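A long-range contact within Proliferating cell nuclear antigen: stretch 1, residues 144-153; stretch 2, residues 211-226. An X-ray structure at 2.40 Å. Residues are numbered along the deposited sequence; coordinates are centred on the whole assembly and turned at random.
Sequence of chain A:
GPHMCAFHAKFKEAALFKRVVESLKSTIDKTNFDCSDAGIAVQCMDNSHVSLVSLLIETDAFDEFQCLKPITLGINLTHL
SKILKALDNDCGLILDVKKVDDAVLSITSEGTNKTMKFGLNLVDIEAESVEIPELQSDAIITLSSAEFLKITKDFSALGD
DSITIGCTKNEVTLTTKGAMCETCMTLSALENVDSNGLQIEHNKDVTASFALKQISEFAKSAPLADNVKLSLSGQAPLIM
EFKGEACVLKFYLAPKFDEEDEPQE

Stretch 1, residues 144-153: SSAEFLKITK
Stretch 2 211-226: ALKQISEFAKSAPLAD

Two helical segments of one chain, whose touching residues lie at least 60 apart in sequence, pack in a roughly antiparallel fashion through small side chains and a few larger apolar ones, with an apolar middle, a direct hydrogen-bonded clamp at one end and two bridging waters. In stretch 1, Ser144 (phi/psi -47/126°) precedes a helix that runs from Ser145 through Lys153 and beyond, with phi near -65° and psi near -40°. Ser144 has chi1 t (161°), so Ser144 OG caps the first turn by accepting from Glu147 N at 3.2 Å. In stretch 2, Ala211 (-64/121°) precedes the helix starting at Leu212; a turn through Ser221 leads into a 3-10 segment, 222-224, and Ala225 is extended (-163/142°). The axes of the helix from Ser145 and the helix beginning at Leu212 approach to 8.9 Å, with N-to-C directions 145° apart. Register is set by three CA-CA pairs: Ser145 to Ala222 at 5.0 Å, Leu149 to Ala219 at 5.2 Å and Thr152 to Ser216 at 4.9 Å. These close spacings go with small residues at most of the positions (Ser145, Ala222, Ala219, Thr152, Ser216), Leu149 being the large exception: Ala219 and Ala222 point CB toward stretch 1, as Ser145, Leu149 and Thr152 point theirs toward stretch 2.

At the clamp, Ser145 N, free at the start of its helix, donates to Asp226 O at 2.9 Å, nearly straight at 169°. With chi1 p (58°), Ser145 OG donates to Ala225 O at 2.6 Å, so backbone and side chain of one serine hold consecutive carbonyls. Ser145 OG also lies 3.6 Å from Ala222 CB.

Apolar contacts fill the middle. Phe148 (chi1 t, chi2 71°) brings CZ to 3.8 Å from Ile215 CG2 and CE2 to 3.8 Å from Ala219 CB, both oblique to its ring; Ile215 is m, m. Leu149 (t, p) sets CD1 3.9 Å from Ala219 CB and CD2 4.3 Å from Ala222 CB, while CD1 also lies 4.1 Å from CG of Lys220 (m, t, t, t).

Thr152 (chi1 p, 60°) turns CG2 to 3.9 Å from Ile215 CG2 and places CB 3.7 Å from Ser216 CA. Thr152 OG1 donates back to Leu149 O at 2.7 Å, satisfying the hydroxyl proton within its own helix, and sits 3.4 Å from Ala219 CB.

Each water donates to both stretches. Water 1 links Ser145 O and Ala219 O, its oxygen 2.8 Å from each; water 2 lies 2.7 Å from Thr152 OG1 and 2.5 Å from Ser216 O. The contact buries 493 Å², both sides summed.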

# COMPACT_ATOMS: atom_id res chain seq x y z
N SER A 144 -10.90 24.38 -0.62
CA SER A 144 -9.87 23.42 -1.02
C SER A 144 -10.53 22.14 -1.51
O SER A 144 -11.36 21.56 -0.81
CB SER A 144 -8.94 23.13 0.16
OG SER A 144 -8.21 21.93 -0.03
N SER A 145 -10.18 21.71 -2.71
CA SER A 145 -10.77 20.51 -3.28
C SER A 145 -10.31 19.27 -2.53
O SER A 145 -11.03 18.27 -2.45
CB SER A 145 -10.39 20.38 -4.75
OG SER A 145 -8.98 20.36 -4.88
N ALA A 146 -9.09 19.33 -2.00
CA ALA A 146 -8.52 18.21 -1.25
C ALA A 146 -9.18 18.05 0.12
O ALA A 146 -9.36 16.93 0.59
CB ALA A 146 -7.02 18.39 -1.11
N GLU A 147 -9.53 19.16 0.75
CA GLU A 147 -10.25 19.11 2.02
C GLU A 147 -11.68 18.66 1.77
O GLU A 147 -12.26 17.94 2.57
CB GLU A 147 -10.24 20.46 2.73
N PHE A 148 -12.24 19.08 0.65
CA PHE A 148 -13.58 18.63 0.30
C PHE A 148 -13.61 17.13 0.01
O PHE A 148 -14.59 16.44 0.31
CB PHE A 148 -14.13 19.40 -0.89
CG PHE A 148 -15.52 18.99 -1.26
CD1 PHE A 148 -16.59 19.31 -0.45
CD2 PHE A 148 -15.76 18.25 -2.41
CE1 PHE A 148 -17.87 18.93 -0.78
CE2 PHE A 148 -17.03 17.86 -2.74
CZ PHE A 148 -18.09 18.20 -1.93
N LEU A 149 -12.55 16.62 -0.58
CA LEU A 149 -12.48 15.19 -0.87
C LEU A 149 -12.39 14.40 0.44
O LEU A 149 -13.08 13.39 0.62
CB LEU A 149 -11.27 14.89 -1.75
CG LEU A 149 -11.00 13.41 -2.00
CD1 LEU A 149 -12.25 12.72 -2.51
CD2 LEU A 149 -9.85 13.28 -2.97
N LYS A 150 -11.55 14.87 1.34
CA LYS A 150 -11.38 14.19 2.62
C LYS A 150 -12.74 13.99 3.26
O LYS A 150 -13.05 12.92 3.79
CB LYS A 150 -10.51 15.04 3.55
CG LYS A 150 -10.37 14.46 4.93
CD LYS A 150 -9.70 15.46 5.86
CE LYS A 150 -9.12 14.76 7.08
NZ LYS A 150 -10.09 13.81 7.70
N ILE A 151 -13.55 15.04 3.19
CA ILE A 151 -14.84 15.05 3.83
C ILE A 151 -15.76 14.03 3.19
O ILE A 151 -16.38 13.24 3.88
CB ILE A 151 -15.47 16.43 3.77
CG1 ILE A 151 -14.60 17.42 4.54
CG2 ILE A 151 -16.88 16.38 4.33
CD1 ILE A 151 -15.16 18.83 4.56
N THR A 152 -15.85 14.05 1.87
CA THR A 152 -16.66 13.06 1.18
C THR A 152 -16.24 11.66 1.61
O THR A 152 -17.07 10.77 1.79
CB THR A 152 -16.62 13.22 -0.37
OG1 THR A 152 -15.28 13.08 -0.85
CG2 THR A 152 -17.13 14.58 -0.78
N LYS A 153 -14.93 11.49 1.83
CA LYS A 153 -14.37 10.18 2.16
C LYS A 153 -14.81 9.73 3.54
O LYS A 153 -15.25 8.59 3.71
CB LYS A 153 -12.85 10.23 2.09
N ALA A 211 -27.29 12.55 -3.36
CA ALA A 211 -26.76 11.20 -3.30
C ALA A 211 -25.29 11.27 -2.92
O ALA A 211 -24.51 11.90 -3.62
CB ALA A 211 -26.93 10.52 -4.65
N LEU A 212 -24.91 10.64 -1.82
CA LEU A 212 -23.53 10.72 -1.35
C LEU A 212 -22.58 10.00 -2.30
O LEU A 212 -21.44 10.43 -2.48
CB LEU A 212 -23.40 10.20 0.09
CG LEU A 212 -22.00 10.11 0.72
CD1 LEU A 212 -21.26 11.44 0.69
CD2 LEU A 212 -22.09 9.59 2.15
N LYS A 213 -23.04 8.92 -2.91
CA LYS A 213 -22.21 8.18 -3.85
C LYS A 213 -21.69 9.08 -4.96
O LYS A 213 -20.53 8.99 -5.35
CB LYS A 213 -22.97 7.00 -4.46
N GLN A 214 -22.55 9.96 -5.46
CA GLN A 214 -22.21 10.85 -6.55
C GLN A 214 -21.24 11.91 -6.10
O GLN A 214 -20.23 12.16 -6.74
CB GLN A 214 -23.46 11.57 -7.04
CG GLN A 214 -24.53 10.63 -7.46
CD GLN A 214 -24.22 10.02 -8.78
OE1 GLN A 214 -23.90 10.74 -9.73
NE2 GLN A 214 -24.28 8.70 -8.85
N ILE A 215 -21.59 12.57 -5.00
CA ILE A 215 -20.79 13.65 -4.48
C ILE A 215 -19.39 13.11 -4.27
O ILE A 215 -18.41 13.67 -4.77
CB ILE A 215 -21.35 14.16 -3.14
CG1 ILE A 215 -22.80 14.61 -3.30
CG2 ILE A 215 -20.49 15.29 -2.58
CD1 ILE A 215 -23.00 15.69 -4.33
N SER A 216 -19.32 11.99 -3.57
CA SER A 216 -18.04 11.40 -3.20
C SER A 216 -17.23 10.92 -4.41
O SER A 216 -16.00 10.95 -4.38
CB SER A 216 -18.25 10.27 -2.18
OG SER A 216 -18.72 9.10 -2.82
N GLU A 217 -17.91 10.46 -5.46
CA GLU A 217 -17.23 10.09 -6.70
C GLU A 217 -16.80 11.34 -7.46
O GLU A 217 -15.73 11.38 -8.05
CB GLU A 217 -18.13 9.20 -7.58
N PHE A 218 -17.65 12.36 -7.43
CA PHE A 218 -17.34 13.62 -8.09
C PHE A 218 -16.13 14.26 -7.45
O PHE A 218 -15.27 14.81 -8.13
CB PHE A 218 -18.52 14.60 -7.95
CG PHE A 218 -19.74 14.20 -8.72
CD1 PHE A 218 -19.69 13.19 -9.66
CD2 PHE A 218 -20.95 14.85 -8.50
CE1 PHE A 218 -20.83 12.83 -10.37
CE2 PHE A 218 -22.08 14.49 -9.20
CZ PHE A 218 -22.02 13.48 -10.13
N ALA A 219 -16.09 14.19 -6.12
CA ALA A 219 -15.07 14.87 -5.33
C ALA A 219 -13.67 14.41 -5.69
O ALA A 219 -12.70 15.12 -5.46
CB ALA A 219 -15.33 14.66 -3.85
N LYS A 220 -13.58 13.20 -6.24
CA LYS A 220 -12.29 12.62 -6.59
C LYS A 220 -11.63 13.33 -7.77
O LYS A 220 -10.55 12.93 -8.20
CB LYS A 220 -12.44 11.14 -6.92
CG LYS A 220 -12.96 10.31 -5.78
CD LYS A 220 -13.21 8.88 -6.24
CE LYS A 220 -13.90 8.06 -5.17
NZ LYS A 220 -14.23 6.70 -5.66
N SER A 221 -12.28 14.36 -8.29
CA SER A 221 -11.73 15.15 -9.39
C SER A 221 -10.78 16.23 -8.87
O SER A 221 -10.27 17.04 -9.65
CB SER A 221 -12.85 15.78 -10.21
OG SER A 221 -13.66 14.78 -10.80
N ALA A 222 -10.56 16.23 -7.56
CA ALA A 222 -9.72 17.22 -6.88
C ALA A 222 -8.39 17.52 -7.58
O ALA A 222 -8.00 18.68 -7.67
CB ALA A 222 -9.48 16.80 -5.43
N PRO A 223 -7.70 16.49 -8.08
CA PRO A 223 -6.42 16.71 -8.76
C PRO A 223 -6.45 17.78 -9.86
O PRO A 223 -5.41 18.37 -10.17
CB PRO A 223 -6.11 15.34 -9.36
CG PRO A 223 -6.75 14.39 -8.43
CD PRO A 223 -8.03 15.06 -7.98
N LEU A 224 -7.62 18.04 -10.43
CA LEU A 224 -7.72 18.99 -11.53
C LEU A 224 -7.53 20.43 -11.11
O LEU A 224 -7.21 21.29 -11.93
CB LEU A 224 -9.07 18.86 -12.24
CG LEU A 224 -9.21 17.76 -13.28
CD1 LEU A 224 -10.63 17.72 -13.77
CD2 LEU A 224 -8.26 17.99 -14.44
N ALA A 225 -7.73 20.71 -9.83
CA ALA A 225 -7.80 22.09 -9.39
C ALA A 225 -7.61 22.19 -7.90
O ALA A 225 -8.09 21.34 -7.16
CB ALA A 225 -9.15 22.67 -9.76
N ASP A 226 -6.91 23.22 -7.45
CA ASP A 226 -6.63 23.41 -6.03
C ASP A 226 -7.90 23.51 -5.19
O ASP A 226 -7.99 22.94 -4.10
CB ASP A 226 -5.75 24.64 -5.80
CG ASP A 226 -4.28 24.36 -6.00
OD1 ASP A 226 -3.79 23.35 -5.45
OD2 ASP A 226 -3.61 25.14 -6.72
O HOH W 1 -13.18 17.62 -4.19
O HOH W 2 -14.80 10.77 -2.16